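Local coordinates for Two-component system response regulator/GGDEF domain protein (Aeromonas salmonicida, PDB 3LUF), which probably makes cyclic di-GMP from two GTP molecules as a diguanylate cyclase under two-component control, this piece holding its two magnesium-binding receiver domains, at residues B[192-206]-B[217-230]. Sequence-based numbering, arbitrary orientation. Where two conformers were deposited one is given.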
loop_
_atom_site.group_PDB
_atom_site.type_symbol
_atom_site.label_atom_id
_atom_site.label_comp_id
_atom_site.label_asym_id
_atom_site.label_seq_id
_atom_site.Cartn_x
_atom_site.Cartn_y
_atom_site.Cartn_z
ATOM N N ARG B 192 14.363 12.812 4.159
ATOM C CA ARG B 192 13.283 13.683 3.681
ATOM C C ARG B 192 13.674 15.151 3.718
ATOM O O ARG B 192 13.021 15.963 3.061
ATOM C CB ARG B 192 12.029 13.466 4.497
ATOM C CG ARG B 192 11.215 12.268 4.068
ATOM C CD ARG B 192 10.430 12.513 2.780
ATOM N NE ARG B 192 9.855 11.231 2.332
ATOM C CZ ARG B 192 10.395 10.440 1.399
ATOM N NH1 ARG B 192 11.503 10.808 0.776
ATOM N NH2 ARG B 192 9.811 9.289 1.077
ATOM N N GLU B 193 14.720 15.502 4.466
ATOM C CA GLU B 193 15.247 16.880 4.349
ATOM C C GLU B 193 15.861 17.185 2.976
ATOM O O GLU B 193 15.942 18.365 2.583
ATOM C CB GLU B 193 16.277 17.144 5.456
ATOM C CG GLU B 193 15.640 17.198 6.848
ATOM C CD GLU B 193 16.554 17.852 7.860
ATOM O OE1 GLU B 193 17.682 17.384 7.995
ATOM O OE2 GLU B 193 16.120 18.819 8.537
ATOM N N ARG B 194 16.237 16.124 2.252
ATOM C CA ARG B 194 16.827 16.214 0.904
ATOM C C ARG B 194 15.896 15.742 -0.214
ATOM O O ARG B 194 15.900 16.321 -1.312
ATOM C CB ARG B 194 18.111 15.374 0.804
ATOM C CG ARG B 194 19.277 15.830 1.568
ATOM C CD ARG B 194 20.473 14.915 1.247
ATOM N NE ARG B 194 21.244 15.334 0.081
ATOM C CZ ARG B 194 22.256 14.628 -0.422
ATOM N NH1 ARG B 194 22.564 13.443 0.094
ATOM N NH2 ARG B 194 22.933 15.080 -1.474
ATOM N N TYR B 195 15.163 14.640 0.014
ATOM C CA TYR B 195 14.423 13.965 -1.052
ATOM C C TYR B 195 12.938 13.885 -0.769
ATOM O O TYR B 195 12.552 13.495 0.339
ATOM C CB TYR B 195 14.960 12.532 -1.253
ATOM C CG TYR B 195 16.444 12.531 -1.597
ATOM C CD1 TYR B 195 16.895 13.207 -2.739
ATOM C CD2 TYR B 195 17.376 11.965 -0.742
ATOM C CE1 TYR B 195 18.258 13.283 -3.053
ATOM C CE2 TYR B 195 18.756 11.993 -1.048
ATOM C CZ TYR B 195 19.176 12.678 -2.213
ATOM O OH TYR B 195 20.503 12.729 -2.531
ATOM N N SER B 196 12.124 14.245 -1.762
ATOM C CA SER B 196 10.655 14.139 -1.682
ATOM C C SER B 196 10.200 12.683 -1.821
ATOM O O SER B 196 10.994 11.793 -2.182
ATOM C CB SER B 196 9.979 14.967 -2.793
ATOM O OG SER B 196 10.133 14.319 -4.065
ATOM N N LYS B 197 8.925 12.454 -1.529
ATOM C CA LYS B 197 8.318 11.111 -1.689
ATOM C C LYS B 197 8.380 10.595 -3.114
ATOM O O LYS B 197 8.361 9.374 -3.315
ATOM C CB LYS B 197 6.871 11.120 -1.233
ATOM C CG LYS B 197 6.670 11.063 0.252
ATOM C CD LYS B 197 5.175 11.053 0.576
ATOM C CE LYS B 197 4.930 11.091 2.067
ATOM N NZ LYS B 197 3.610 10.450 2.352
ATOM N N GLN B 198 8.442 11.508 -4.090
ATOM C CA GLN B 198 8.528 11.114 -5.499
ATOM C C GLN B 198 9.978 10.860 -5.902
ATOM O O GLN B 198 10.261 10.111 -6.842
ATOM C CB GLN B 198 7.846 12.154 -6.411
ATOM C CG GLN B 198 8.014 11.910 -7.955
ATOM C CD GLN B 198 7.559 10.506 -8.406
ATOM O OE1 GLN B 198 8.293 9.795 -9.100
ATOM N NE2 GLN B 198 6.357 10.111 -8.003
ATOM N N GLN B 199 10.914 11.462 -5.188
ATOM C CA GLN B 199 12.318 11.275 -5.512
ATOM C C GLN B 199 12.890 9.992 -4.926
ATOM O O GLN B 199 13.805 9.394 -5.506
ATOM C CB GLN B 199 13.157 12.454 -5.051
ATOM C CG GLN B 199 12.913 13.725 -5.903
ATOM C CD GLN B 199 13.610 14.922 -5.334
ATOM O OE1 GLN B 199 13.476 15.235 -4.145
ATOM N NE2 GLN B 199 14.375 15.611 -6.176
ATOM N N LEU B 200 12.380 9.607 -3.762
ATOM C CA LEU B 200 12.909 8.462 -3.044
ATOM C C LEU B 200 11.800 7.887 -2.171
ATOM O O LEU B 200 11.474 8.500 -1.147
ATOM C CB LEU B 200 14.116 8.904 -2.172
ATOM C CG LEU B 200 14.851 7.787 -1.424
ATOM C CD1 LEU B 200 15.484 6.792 -2.445
ATOM C CD2 LEU B 200 15.882 8.273 -0.379
ATOM N N ALA B 201 11.259 6.719 -2.528
ATOM C CA ALA B 201 10.168 6.113 -1.723
ATOM C C ALA B 201 10.782 5.444 -0.493
ATOM O O ALA B 201 11.875 4.891 -0.574
ATOM C CB ALA B 201 9.382 5.112 -2.533
ATOM N N ILE B 202 10.115 5.541 0.644
ATOM C CA ILE B 202 10.621 4.890 1.839
ATOM C C ILE B 202 9.510 4.068 2.428
ATOM O O ILE B 202 8.392 4.573 2.608
ATOM C CB ILE B 202 11.062 5.932 2.870
ATOM C CG1 ILE B 202 12.233 6.757 2.316
ATOM C CG2 ILE B 202 11.323 5.278 4.256
ATOM C CD1 ILE B 202 12.438 8.044 3.140
ATOM N N ILE B 203 9.792 2.786 2.675
ATOM C CA ILE B 203 8.883 1.952 3.476
ATOM C C ILE B 203 9.504 1.761 4.850
ATOM O O ILE B 203 10.624 1.207 4.982
ATOM C CB ILE B 203 8.638 0.556 2.847
ATOM C CG1 ILE B 203 8.131 0.722 1.393
ATOM C CG2 ILE B 203 7.660 -0.242 3.717
ATOM C CD1 ILE B 203 8.104 -0.616 0.548
ATOM N N GLY B 204 8.785 2.206 5.861
ATOM C CA GLY B 204 9.289 2.114 7.238
ATOM C C GLY B 204 8.898 0.766 7.823
ATOM O O GLY B 204 7.705 0.442 7.869
ATOM N N ILE B 205 9.879 -0.025 8.255
ATOM C CA ILE B 205 9.630 -1.313 8.899
ATOM C C ILE B 205 9.720 -1.188 10.416
ATOM O O ILE B 205 10.658 -0.596 10.948
ATOM C CB ILE B 205 10.587 -2.417 8.390
ATOM C CG1 ILE B 205 10.506 -2.514 6.859
ATOM C CG2 ILE B 205 10.182 -3.778 9.036
ATOM C CD1 ILE B 205 11.624 -3.366 6.188
ATOM N N SER B 206 8.718 -1.742 11.096
ATOM C CA SER B 206 8.564 -1.604 12.536
ATOM C C SER B 206 7.944 -2.865 13.127
ATOM O O SER B 206 7.178 -3.528 12.461
ATOM C CB SER B 206 7.561 -0.468 12.796
ATOM O OG SER B 206 8.210 0.518 13.510
ATOM N N TYR B 217 6.637 6.973 11.408
ATOM C CA TYR B 217 7.227 6.909 10.077
ATOM C C TYR B 217 6.418 7.709 9.067
ATOM O O TYR B 217 6.979 8.504 8.310
ATOM C CB TYR B 217 7.300 5.464 9.601
ATOM C CG TYR B 217 8.557 4.679 9.912
ATOM C CD1 TYR B 217 9.822 5.142 9.549
ATOM C CD2 TYR B 217 8.468 3.410 10.511
ATOM C CE1 TYR B 217 10.955 4.369 9.815
ATOM C CE2 TYR B 217 9.595 2.631 10.747
ATOM C CZ TYR B 217 10.814 3.099 10.399
ATOM O OH TYR B 217 11.909 2.296 10.635
ATOM N N LEU B 218 5.107 7.468 9.029
ATOM C CA LEU B 218 4.223 8.149 8.081
ATOM C C LEU B 218 4.221 9.681 8.245
ATOM O O LEU B 218 4.318 10.435 7.241
ATOM C CB LEU B 218 2.806 7.540 8.155
ATOM C CG LEU B 218 2.718 6.108 7.607
ATOM C CD1 LEU B 218 1.326 5.487 7.973
ATOM C CD2 LEU B 218 2.924 6.119 6.090
ATOM N N LYS B 219 4.130 10.138 9.498
ATOM C CA LYS B 219 4.134 11.568 9.797
ATOM C C LYS B 219 5.456 12.225 9.438
ATOM O O LYS B 219 5.496 13.429 9.133
ATOM C CB LYS B 219 3.814 11.830 11.285
ATOM C CG LYS B 219 2.418 11.391 11.711
ATOM C CD LYS B 219 1.326 12.287 11.174
ATOM C CE LYS B 219 -0.019 11.789 11.674
ATOM N NZ LYS B 219 -1.059 12.050 10.673
ATOM N N GLN B 220 6.527 11.431 9.462
ATOM C CA GLN B 220 7.841 11.914 9.063
ATOM C C GLN B 220 8.117 11.843 7.570
ATOM O O GLN B 220 9.204 12.202 7.137
ATOM C CB GLN B 220 8.954 11.200 9.807
ATOM C CG GLN B 220 9.009 11.563 11.273
ATOM C CD GLN B 220 9.310 13.030 11.526
ATOM O OE1 GLN B 220 10.021 13.701 10.753
ATOM N NE2 GLN B 220 8.750 13.544 12.602
ATOM N N GLY B 221 7.161 11.363 6.778
ATOM C CA GLY B 221 7.329 11.382 5.325
ATOM C C GLY B 221 7.601 10.038 4.656
ATOM O O GLY B 221 7.784 9.984 3.418
ATOM N N ALA B 222 7.597 8.950 5.417
ATOM C CA ALA B 222 7.658 7.647 4.751
ATOM C C ALA B 222 6.431 7.480 3.841
ATOM O O ALA B 222 5.331 7.959 4.152
ATOM C CB ALA B 222 7.716 6.514 5.767
ATOM N N ASN B 223 6.626 6.860 2.683
ATOM C CA ASN B 223 5.494 6.585 1.766
ATOM C C ASN B 223 4.551 5.536 2.314
ATOM O O ASN B 223 3.357 5.558 2.014
ATOM C CB ASN B 223 6.000 6.073 0.403
ATOM C CG ASN B 223 6.954 7.037 -0.294
ATOM O OD1 ASN B 223 8.021 7.412 0.232
ATOM N ND2 ASN B 223 6.579 7.422 -1.511
ATOM N N ASP B 224 5.085 4.608 3.091
ATOM C CA ASP B 224 4.348 3.405 3.466
ATOM C C ASP B 224 4.973 2.776 4.693
ATOM O O ASP B 224 6.057 3.193 5.163
ATOM C CB ASP B 224 4.422 2.407 2.283
ATOM C CG ASP B 224 3.204 1.492 2.195
ATOM O OD1 ASP B 224 2.412 1.389 3.171
ATOM O OD2 ASP B 224 3.073 0.833 1.138
ATOM N N PHE B 225 4.292 1.763 5.211
ATOM C CA PHE B 225 4.773 1.028 6.390
ATOM C C PHE B 225 4.639 -0.461 6.151
ATOM O O PHE B 225 3.819 -0.893 5.331
ATOM C CB PHE B 225 3.944 1.411 7.626
ATOM C CG PHE B 225 2.529 0.883 7.583
ATOM C CD1 PHE B 225 2.208 -0.295 8.245
ATOM C CD2 PHE B 225 1.549 1.535 6.850
ATOM C CE1 PHE B 225 0.912 -0.801 8.196
ATOM C CE2 PHE B 225 0.234 1.019 6.776
ATOM C CZ PHE B 225 -0.060 -0.157 7.476
ATOM N N LEU B 226 5.414 -1.237 6.890
ATOM C CA LEU B 226 5.307 -2.686 6.826
ATOM C C LEU B 226 5.690 -3.188 8.201
ATOM O O LEU B 226 6.793 -2.913 8.693
ATOM C CB LEU B 226 6.233 -3.225 5.728
ATOM C CG LEU B 226 6.373 -4.739 5.598
ATOM C CD1 LEU B 226 5.025 -5.311 5.300
ATOM C CD2 LEU B 226 7.389 -5.026 4.473
ATOM N N ASN B 227 4.755 -3.861 8.868
ATOM C CA ASN B 227 5.007 -4.299 10.227
ATOM C C ASN B 227 5.622 -5.699 10.264
ATOM O O ASN B 227 5.235 -6.572 9.494
ATOM C CB ASN B 227 3.736 -4.189 11.085
ATOM C CG ASN B 227 3.266 -2.736 11.247
ATOM O OD1 ASN B 227 4.088 -1.792 11.351
ATOM N ND2 ASN B 227 1.945 -2.546 11.273
ATOM N N GLN B 228 6.625 -5.885 11.123
ATOM C CA GLN B 228 7.268 -7.198 11.305
ATOM C C GLN B 228 6.559 -7.952 12.433
ATOM O O GLN B 228 6.090 -7.327 13.380
ATOM C CB GLN B 228 8.731 -7.020 11.722
ATOM C CG GLN B 228 9.728 -6.743 10.616
ATOM C CD GLN B 228 11.149 -6.571 11.155
ATOM O OE1 GLN B 228 11.345 -6.366 12.364
ATOM N NE2 GLN B 228 12.152 -6.657 10.259
ATOM N N PRO B 229 6.448 -9.295 12.335
ATOM C CA PRO B 229 6.776 -10.169 11.198
ATOM C C PRO B 229 5.867 -9.976 9.977
ATOM O O PRO B 229 4.687 -9.680 10.140
ATOM C CB PRO B 229 6.554 -11.595 11.759
ATOM C CG PRO B 229 5.592 -11.411 12.918
ATOM C CD PRO B 229 6.034 -10.072 13.523
ATOM N N PHE B 230 6.431 -10.145 8.780
ATOM C CA PHE B 230 5.673 -10.144 7.519
ATOM C C PHE B 230 6.078 -11.320 6.633
ATOM O O PHE B 230 7.205 -11.855 6.746
ATOM C CB PHE B 230 5.843 -8.812 6.748
ATOM C CG PHE B 230 7.290 -8.464 6.443
ATOM C CD1 PHE B 230 7.938 -9.015 5.328
ATOM C CD2 PHE B 230 7.999 -7.606 7.277
ATOM C CE1 PHE B 230 9.267 -8.707 5.054
ATOM C CE2 PHE B 230 9.335 -7.306 7.026
ATOM C CZ PHE B 230 9.968 -7.862 5.916
HETATM O O HOH W 1 3.589 9.991 4.815
#
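Strands 201-206 and 224-228 run parallel, their axes 4.5 Å apart and 27° askew, as the last two strands of a CheY-like receiver domain, joined through helix 213-219 in a beta-alpha-beta crossover. From G204 N to D224 O (3.0 Å) the backbone bonds continue to Q228 N, which donates to S206 O. G204 suits the crossover because its bare CA sits 3.4 Å above the centre of the Y217 ring, a CH-pi contact with no room for a CB. On the sheet face that carries I203, I205 and L226, I203 and L226 pack against helix 232-248 while I205 touches L174 of the neighbouring strand: I203 CG2, anti to its own backbone nitrogen, meets L226 CB, while I205 CG2 reaches Q228 CG and the F230 ring. Q228 lies near the magnesium ligand D176, so this end of the pair borders the metal site. D224, on the same face, turns its carboxylate to R238 and to R238 of the second subunit.

At the other end, G221 closes helix 213-219 with a Schellman motif, its positive phi (107°) being easy for glycine. R192, whose chain kinks beyond CB, brings NE to G221 O at 2.7 Å, in the guanidinium plane but above that carbonyl's plane, and clasps L200 O with NH1 and NH2. N223 suits its place by offering both an acceptor and a donor: OD1 takes the amide of I202, and ND2 points almost straight (177°) at K197 O, 3.2 Å away.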